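Local coordinates for protein biphenyl 2,3-Dioxygenase Beta Subunit (Sphingobium yanoikuyae, PDB 2GBW) that probably serves as the beta subunit of a ring-hydroxylating dioxygenase that takes part in the oxidation of biphenyl, at residues 110-124 against 135-147. Residues are numbered along the deposited sequence; the frame is centred on the assembly and turned at random.
Sequences EAGNGELDVLSNILV and VHTLGREDKLRRD
Val118 and Leu144 form the apolar centre of this antiparallel strand pair, Val118 CG2 lying 3.9 Å from Leu144 CD1 on the face that also carries Leu116, Ile122, Leu138 and Val124. Ten backbone hydrogen bonds join the strands without a break from Leu116–Leu144 to Val124–His136. On the other face Leu123 CD1 touches Val135 CG1 and Thr137 CG2, at a tight 3.4 Å from each. Back on the Val118 face, next to Ile122, Arg140 runs beside Ser120, and its NE donates to Ser120 OG (3.1 Å, 151°); that hydroxyl is placed between its backbone N and carbonyl carbon (chi1 59°). Ile122 CD1 lies over one face of the same guanidinium, toward its rim, while Arg140 NH1 forms a salt bridge with the C-terminal Cys174.

The polar edge begins with Lys143, whose NZ makes a salt bridge with Glu115 OE1 at 2.7 Å. Beside the type I' turn Gly112-Glu115, Arg146 bends at chi2 (98°) to lay its guanidinium over Leu116 CD1 and nearly coplanar with the Glu110 carboxylate. Arg146 NH1 and NH2 donate end-on to the syn lone pairs of Glu110 OE1 and OE2, at 3.3 and 3.0 Å, while NH1 also reaches Gly114 O at 2.8 Å. With an alanine at Glu110, Arg146 would probably keep Gly114 O but lose its charge partner, its guanidinium freer to turn off Leu116.

The hairpin belongs to the curved sheet of an NTF2-like fold: helix 10-28 packs on Leu116 and Val118, strands 98-112 and 150-160 flank the pair, and Phe102 of the second subunit packs against Leu123.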
ATOM      1  N   GLU B 110      40.138   1.466 -11.806  1.00 42.73           N
ATOM      2  CA  GLU B 110      41.010   2.417 -12.546  1.00 43.88           C
ATOM      3  C   GLU B 110      40.763   2.228 -14.049  1.00 45.29           C
ATOM      4  O   GLU B 110      40.904   1.107 -14.578  1.00 47.93           O
ATOM      5  CB  GLU B 110      42.491   2.179 -12.193  1.00 44.90           C
ATOM      6  CG  GLU B 110      42.900   2.493 -10.717  1.00 44.99           C
ATOM      7  CD  GLU B 110      42.949   4.010 -10.358  1.00 48.95           C
ATOM      8  OE1 GLU B 110      43.043   4.872 -11.273  1.00 47.28           O
ATOM      9  OE2 GLU B 110      42.964   4.344  -9.135  1.00 49.60           O
ATOM     10  N   ALA B 111      40.442   3.294 -14.765  1.00 45.81           N
ATOM     11  CA  ALA B 111      39.843   3.130 -16.107  1.00 46.28           C
ATOM     12  C   ALA B 111      40.748   3.630 -17.216  1.00 47.23           C
ATOM     13  O   ALA B 111      40.412   3.550 -18.399  1.00 48.53           O
ATOM     14  CB  ALA B 111      38.530   3.833 -16.181  1.00 47.38           C
ATOM     15  N   GLY B 112      41.876   4.183 -16.840  1.00 46.96           N
ATOM     16  CA  GLY B 112      42.788   4.752 -17.804  1.00 46.30           C
ATOM     17  C   GLY B 112      42.687   6.260 -17.850  1.00 46.05           C
ATOM     18  O   GLY B 112      41.620   6.837 -17.560  1.00 44.85           O
ATOM     19  N   ASN B 113      43.811   6.882 -18.219  1.00 45.70           N
ATOM     20  CA  ASN B 113      43.955   8.335 -18.187  1.00 46.13           C
ATOM     21  C   ASN B 113      43.693   8.963 -16.792  1.00 46.50           C
ATOM     22  O   ASN B 113      43.251  10.110 -16.697  1.00 48.07           O
ATOM     23  CB  ASN B 113      43.006   8.971 -19.224  1.00 45.93           C
ATOM     24  CG  ASN B 113      43.376  10.399 -19.538  1.00 45.88           C
ATOM     25  OD1 ASN B 113      44.554  10.728 -19.543  1.00 45.22           O
ATOM     26  ND2 ASN B 113      42.377  11.264 -19.768  1.00 48.46           N
ATOM     27  N   GLY B 114      43.927   8.208 -15.721  1.00 45.10           N
ATOM     28  CA  GLY B 114      43.631   8.685 -14.361  1.00 44.82           C
ATOM     29  C   GLY B 114      42.150   8.707 -13.996  1.00 44.88           C
ATOM     30  O   GLY B 114      41.772   9.164 -12.897  1.00 44.04           O
ATOM     31  N   GLU B 115      41.304   8.203 -14.886  1.00 44.16           N
ATOM     32  CA  GLU B 115      39.864   8.291 -14.682  1.00 44.35           C
ATOM     33  C   GLU B 115      39.424   7.031 -13.974  1.00 43.87           C
ATOM     34  O   GLU B 115      40.155   6.025 -13.990  1.00 44.81           O
ATOM     35  CB  GLU B 115      39.147   8.433 -16.024  1.00 45.25           C
ATOM     36  CG  GLU B 115      39.794   9.555 -16.902  1.00 45.79           C
ATOM     37  CD  GLU B 115      39.235   9.622 -18.330  1.00 46.74           C
ATOM     38  OE1 GLU B 115      38.560   8.655 -18.784  1.00 50.48           O
ATOM     39  OE2 GLU B 115      39.456  10.658 -19.000  1.00 48.48           O
ATOM     40  N   LEU B 116      38.265   7.117 -13.329  1.00 42.42           N
ATOM     41  CA  LEU B 116      37.733   6.036 -12.492  1.00 42.45           C
ATOM     42  C   LEU B 116      36.354   5.672 -12.950  1.00 42.07           C
ATOM     43  O   LEU B 116      35.513   6.549 -13.140  1.00 41.85           O
ATOM     44  CB  LEU B 116      37.669   6.468 -11.034  1.00 41.23           C
ATOM     45  CG  LEU B 116      39.009   6.773 -10.384  1.00 44.05           C
ATOM     46  CD1 LEU B 116      38.746   7.618  -9.165  1.00 44.63           C
ATOM     47  CD2 LEU B 116      39.671   5.447 -10.072  1.00 42.04           C
ATOM     48  N   ASP B 117      36.117   4.378 -13.113  1.00 41.97           N
ATOM     49  CA  ASP B 117      34.789   3.865 -13.353  1.00 42.15           C
ATOM     50  C   ASP B 117      34.268   3.413 -12.019  1.00 41.86           C
ATOM     51  O   ASP B 117      34.872   2.563 -11.357  1.00 40.92           O
ATOM     52  CB  ASP B 117      34.791   2.668 -14.305  1.00 43.83           C
ATOM     53  CG  ASP B 117      35.160   3.046 -15.739  1.00 47.83           C
ATOM     54  OD1 ASP B 117      34.747   4.119 -16.198  1.00 54.30           O
ATOM     55  OD2 ASP B 117      35.842   2.241 -16.411  1.00 52.87           O
ATOM     56  N   VAL B 118      33.110   3.944 -11.660  1.00 40.17           N
ATOM     57  CA  VAL B 118      32.484   3.719 -10.343  1.00 40.18           C
ATOM     58  C   VAL B 118      31.021   3.281 -10.420  1.00 39.00           C
ATOM     59  O   VAL B 118      30.129   3.992 -10.938  1.00 38.11           O
ATOM     60  CB  VAL B 118      32.622   4.966  -9.431  1.00 39.07           C
ATOM     61  CG1 VAL B 118      32.214   4.620  -7.973  1.00 39.16           C
ATOM     62  CG2 VAL B 118      34.054   5.547  -9.513  1.00 40.82           C
ATOM     63  N   LEU B 119      30.769   2.103  -9.861  1.00 39.39           N
ATOM     64  CA  LEU B 119      29.442   1.537  -9.712  1.00 39.39           C
ATOM     65  C   LEU B 119      28.929   1.776  -8.281  1.00 39.36           C
ATOM     66  O   LEU B 119      29.661   1.684  -7.305  1.00 38.05           O
ATOM     67  CB  LEU B 119      29.477   0.044  -9.986  1.00 39.85           C
ATOM     68  CG  LEU B 119      30.052  -0.376 -11.338  1.00 40.26           C
ATOM     69  CD1 LEU B 119      30.308  -1.892 -11.329  1.00 41.06           C
ATOM     70  CD2 LEU B 119      29.093   0.042 -12.433  1.00 42.93           C
ATOM     71  N   SER B 120      27.645   2.043  -8.150  1.00 38.16           N
ATOM     72  CA  SER B 120      27.020   2.115  -6.828  1.00 39.69           C
ATOM     73  C   SER B 120      25.504   1.818  -6.935  1.00 38.64           C
ATOM     74  O   SER B 120      24.898   2.006  -8.004  1.00 40.49           O
ATOM     75  CB  SER B 120      27.310   3.478  -6.193  1.00 40.65           C
ATOM     76  OG  SER B 120      26.812   4.511  -7.020  1.00 44.69           O
ATOM     77  N   ASN B 121      24.903   1.374  -5.823  1.00 37.91           N
ATOM     78  CA  ASN B 121      23.473   1.175  -5.661  1.00 37.36           C
ATOM     79  C   ASN B 121      22.893   2.363  -4.852  1.00 38.00           C
ATOM     80  O   ASN B 121      23.509   2.794  -3.830  1.00 39.71           O
ATOM     81  CB  ASN B 121      23.174  -0.080  -4.823  1.00 37.22           C
ATOM     82  CG  ASN B 121      23.469  -1.373  -5.529  1.00 33.45           C
ATOM     83  OD1 ASN B 121      23.612  -1.408  -6.756  1.00 36.27           O
ATOM     84  ND2 ASN B 121      23.512  -2.461  -4.766  1.00 35.64           N
ATOM     85  N   ILE B 122      21.741   2.885  -5.271  1.00 38.32           N
ATOM     86  CA  ILE B 122      21.179   4.027  -4.575  1.00 39.14           C
ATOM     87  C   ILE B 122      19.766   3.750  -4.201  1.00 38.02           C
ATOM     88  O   ILE B 122      18.992   3.253  -5.030  1.00 38.25           O
ATOM     89  CB  ILE B 122      21.258   5.337  -5.375  1.00 40.39           C
ATOM     90  CG1 ILE B 122      22.633   5.570  -5.937  1.00 42.48           C
ATOM     91  CG2 ILE B 122      20.942   6.526  -4.467  1.00 40.57           C
ATOM     92  CD1 ILE B 122      22.713   6.696  -6.896  1.00 43.79           C
ATOM     93  N   LEU B 123      19.438   4.012  -2.955  1.00 38.97           N
ATOM     94  CA  LEU B 123      18.067   3.979  -2.465  1.00 39.14           C
ATOM     95  C   LEU B 123      17.709   5.391  -2.003  1.00 39.36           C
ATOM     96  O   LEU B 123      18.389   5.983  -1.167  1.00 38.92           O
ATOM     97  CB  LEU B 123      17.958   3.002  -1.268  1.00 41.32           C
ATOM     98  CG  LEU B 123      16.628   2.881  -0.508  1.00 41.95           C
ATOM     99  CD1 LEU B 123      15.455   2.454  -1.382  1.00 43.80           C
ATOM    100  CD2 LEU B 123      16.829   1.895   0.686  1.00 43.34           C
ATOM    101  N   VAL B 124      16.604   5.900  -2.529  1.00 38.69           N
ATOM    102  CA  VAL B 124      16.188   7.296  -2.305  1.00 40.09           C
ATOM    103  C   VAL B 124      14.816   7.283  -1.701  1.00 41.04           C
ATOM    104  O   VAL B 124      13.888   6.727  -2.289  1.00 40.54           O
ATOM    105  CB  VAL B 124      16.097   8.147  -3.614  1.00 41.14           C
ATOM    106  CG1 VAL B 124      15.665   9.591  -3.250  1.00 40.64           C
ATOM    107  CG2 VAL B 124      17.437   8.138  -4.373  1.00 41.10           C
ATOM    108  N   VAL B 135       9.580   5.960  -2.789  1.00 39.67           N
ATOM    109  CA  VAL B 135      10.898   5.284  -2.682  1.00 38.55           C
ATOM    110  C   VAL B 135      11.397   4.864  -4.034  1.00 38.63           C
ATOM    111  O   VAL B 135      10.632   4.306  -4.826  1.00 38.84           O
ATOM    112  CB  VAL B 135      10.790   4.068  -1.798  1.00 39.04           C
ATOM    113  CG1 VAL B 135      12.229   3.375  -1.651  1.00 38.73           C
ATOM    114  CG2 VAL B 135      10.183   4.449  -0.434  1.00 43.48           C
ATOM    115  N   HIS B 136      12.683   5.099  -4.317  1.00 38.20           N
ATOM    116  CA  HIS B 136      13.260   4.763  -5.619  1.00 38.74           C
ATOM    117  C   HIS B 136      14.543   3.992  -5.409  1.00 38.34           C
ATOM    118  O   HIS B 136      15.295   4.268  -4.466  1.00 39.87           O
ATOM    119  CB  HIS B 136      13.587   6.014  -6.441  1.00 37.33           C
ATOM    120  CG  HIS B 136      12.412   6.885  -6.708  1.00 38.68           C
ATOM    121  ND1 HIS B 136      11.606   6.759  -7.833  1.00 39.12           N
ATOM    122  CD2 HIS B 136      11.894   7.883  -5.973  1.00 38.94           C
ATOM    123  CE1 HIS B 136      10.673   7.696  -7.784  1.00 40.66           C
ATOM    124  NE2 HIS B 136      10.785   8.346  -6.640  1.00 39.39           N
ATOM    125  N   THR B 137      14.802   3.037  -6.281  1.00 38.37           N
ATOM    126  CA  THR B 137      16.100   2.401  -6.337  1.00 40.04           C
ATOM    127  C   THR B 137      16.649   2.479  -7.721  1.00 40.44           C
ATOM    128  O   THR B 137      15.901   2.363  -8.717  1.00 40.26           O
ATOM    129  CB  THR B 137      16.123   0.971  -5.820  1.00 40.37           C
ATOM    130  OG1 THR B 137      15.274   0.146  -6.622  1.00 41.44           O
ATOM    131  CG2 THR B 137      15.640   0.953  -4.384  1.00 42.42           C
ATOM    132  N   LEU B 138      17.958   2.733  -7.747  1.00 40.01           N
ATOM    133  CA  LEU B 138      18.725   2.935  -8.982  1.00 41.46           C
ATOM    134  C   LEU B 138      20.142   2.350  -8.896  1.00 40.95           C
ATOM    135  O   LEU B 138      20.734   2.270  -7.797  1.00 40.54           O
ATOM    136  CB  LEU B 138      18.921   4.448  -9.274  1.00 42.78           C
ATOM    137  CG  LEU B 138      17.774   5.449  -9.377  1.00 47.35           C
ATOM    138  CD1 LEU B 138      17.591   6.048  -7.979  1.00 47.49           C
ATOM    139  CD2 LEU B 138      18.000   6.589 -10.436  1.00 44.47           C
ATOM    140  N   GLY B 139      20.669   1.977 -10.057  1.00 39.97           N
ATOM    141  CA  GLY B 139      22.123   1.747 -10.249  1.00 39.55           C
ATOM    142  C   GLY B 139      22.709   3.039 -10.810  1.00 39.03           C
ATOM    143  O   GLY B 139      22.076   3.802 -11.576  1.00 39.74           O
ATOM    144  N   ARG B 140      23.909   3.351 -10.392  1.00 39.04           N
ATOM    145  CA  ARG B 140      24.604   4.502 -10.870  1.00 39.63           C
ATOM    146  C   ARG B 140      25.946   4.018 -11.456  1.00 39.74           C
ATOM    147  O   ARG B 140      26.647   3.206 -10.851  1.00 40.09           O
ATOM    148  CB  ARG B 140      24.834   5.492  -9.734  1.00 39.44           C
ATOM    149  CG  ARG B 140      25.670   6.688 -10.168  1.00 39.77           C
ATOM    150  CD  ARG B 140      25.630   7.818  -9.166  1.00 41.83           C
ATOM    151  NE  ARG B 140      26.258   7.437  -7.899  1.00 42.26           N
ATOM    152  CZ  ARG B 140      26.294   8.197  -6.814  1.00 44.42           C
ATOM    153  NH1 ARG B 140      25.783   9.403  -6.833  1.00 46.08           N
ATOM    154  NH2 ARG B 140      26.891   7.750  -5.708  1.00 46.15           N
ATOM    155  N   GLU B 141      26.273   4.512 -12.644  1.00 39.79           N
ATOM    156  CA  GLU B 141      27.519   4.195 -13.324  1.00 40.29           C
ATOM    157  C   GLU B 141      28.169   5.551 -13.628  1.00 39.70           C
ATOM    158  O   GLU B 141      27.658   6.287 -14.475  1.00 40.48           O
ATOM    159  CB  GLU B 141      27.265   3.364 -14.584  1.00 40.82           C
ATOM    160  CG  GLU B 141      26.612   2.017 -14.288  1.00 44.58           C
ATOM    161  CD  GLU B 141      26.159   1.228 -15.514  1.00 45.07           C
ATOM    162  OE1 GLU B 141      26.296   1.693 -16.677  1.00 44.37           O
ATOM    163  OE2 GLU B 141      25.658   0.092 -15.281  1.00 52.37           O
ATOM    164  N   ASP B 142      29.246   5.884 -12.892  1.00 39.52           N
ATOM    165  CA  ASP B 142      29.994   7.172 -13.050  1.00 38.97           C
ATOM    166  C   ASP B 142      31.348   6.939 -13.675  1.00 38.92           C
ATOM    167  O   ASP B 142      31.965   5.890 -13.460  1.00 36.05           O
ATOM    168  CB  ASP B 142      30.256   7.848 -11.689  1.00 38.69           C
ATOM    169  CG  ASP B 142      29.020   8.476 -11.040  1.00 42.32           C
ATOM    170  OD1 ASP B 142      27.977   8.696 -11.712  1.00 39.77           O
ATOM    171  OD2 ASP B 142      29.132   8.812  -9.817  1.00 46.90           O
ATOM    172  N   LYS B 143      31.832   7.957 -14.393  1.00 38.88           N
ATOM    173  CA  LYS B 143      33.246   8.177 -14.649  1.00 40.48           C
ATOM    174  C   LYS B 143      33.597   9.419 -13.860  1.00 40.44           C
ATOM    175  O   LYS B 143      32.950  10.472 -14.027  1.00 40.93           O
ATOM    176  CB  LYS B 143      33.526   8.452 -16.110  1.00 41.27           C
ATOM    177  CG  LYS B 143      33.099   7.348 -17.102  1.00 43.64           C
ATOM    178  CD  LYS B 143      34.137   7.187 -18.225  1.00 45.53           C
ATOM    179  CE  LYS B 143      35.415   6.472 -17.747  1.00 48.01           C
ATOM    180  NZ  LYS B 143      36.686   6.801 -18.489  1.00 51.43           N
ATOM    181  N   LEU B 144      34.578   9.299 -12.979  1.00 40.49           N
ATOM    182  CA  LEU B 144      35.084  10.425 -12.194  1.00 40.58           C
ATOM    183  C   LEU B 144      36.511  10.734 -12.583  1.00 40.97           C
ATOM    184  O   LEU B 144      37.249   9.846 -13.031  1.00 41.33           O
ATOM    185  CB  LEU B 144      35.116  10.064 -10.721  1.00 40.50           C
ATOM    186  CG  LEU B 144      33.855   9.563 -10.004  1.00 39.70           C
ATOM    187  CD1 LEU B 144      34.241   9.337  -8.568  1.00 36.74           C
ATOM    188  CD2 LEU B 144      32.679  10.532 -10.059  1.00 37.86           C
ATOM    189  N   ARG B 145      36.924  11.981 -12.399  1.00 40.48           N
ATOM    190  CA  ARG B 145      38.358  12.275 -12.413  1.00 42.02           C
ATOM    191  C   ARG B 145      38.736  13.049 -11.170  1.00 43.10           C
ATOM    192  O   ARG B 145      37.920  13.717 -10.541  1.00 41.04           O
ATOM    193  CB  ARG B 145      38.768  13.060 -13.648  1.00 42.63           C
ATOM    194  CG  ARG B 145      38.049  14.392 -13.772  1.00 43.25           C
ATOM    195  CD  ARG B 145      38.716  15.284 -14.834  1.00 40.66           C
ATOM    196  NE  ARG B 145      38.311  14.856 -16.170  1.00 37.88           N
ATOM    197  CZ  ARG B 145      37.250  15.298 -16.845  1.00 39.53           C
ATOM    198  NH1 ARG B 145      36.439  16.231 -16.342  1.00 40.53           N
ATOM    199  NH2 ARG B 145      36.992  14.799 -18.046  1.00 40.59           N
ATOM    200  N   ARG B 146      40.006  12.935 -10.830  1.00 44.51           N
ATOM    201  CA  ARG B 146      40.590  13.660  -9.728  1.00 48.09           C
ATOM    202  C   ARG B 146      40.573  15.152 -10.018  1.00 48.99           C
ATOM    203  O   ARG B 146      40.877  15.585 -11.125  1.00 48.14           O
ATOM    204  CB  ARG B 146      42.024  13.194  -9.497  1.00 48.70           C
ATOM    205  CG  ARG B 146      42.114  11.929  -8.651  1.00 51.02           C
ATOM    206  CD  ARG B 146      42.278  10.665  -9.509  1.00 55.06           C
ATOM    207  NE  ARG B 146      42.497   9.461  -8.686  1.00 55.20           N
ATOM    208  CZ  ARG B 146      42.683   8.233  -9.172  1.00 54.67           C
ATOM    209  NH1 ARG B 146      42.711   8.021 -10.485  1.00 55.14           N
ATOM    210  NH2 ARG B 146      42.840   7.214  -8.337  1.00 55.55           N
ATOM    211  N   ASP B 147      40.171  15.918  -9.013  1.00 50.34           N
ATOM    212  CA  ASP B 147      40.119  17.356  -9.109  1.00 51.07           C
ATOM    213  C   ASP B 147      40.594  17.931  -7.773  1.00 51.82           C
ATOM    214  O   ASP B 147      39.886  17.888  -6.775  1.00 52.05           O
ATOM    215  CB  ASP B 147      38.697  17.800  -9.445  1.00 51.85           C
ATOM    216  CG  ASP B 147      38.627  19.277  -9.772  1.00 53.77           C
ATOM    217  OD1 ASP B 147      39.026  19.679 -10.902  1.00 54.72           O
ATOM    218  OD2 ASP B 147      38.197  20.032  -8.866  1.00 62.71           O
TER
HETATM  219  O   HOH W   1      41.924  11.743 -12.731  1.00 43.92           O
HETATM  220  O   HOH W   2      40.101  12.771 -17.463  1.00 44.49           O
HETATM  221  O   HOH W   3      38.018  12.612 -20.164  1.00 46.72           O
HETATM  222  O   HOH W   4      31.655   3.889 -15.591  1.00 47.65           O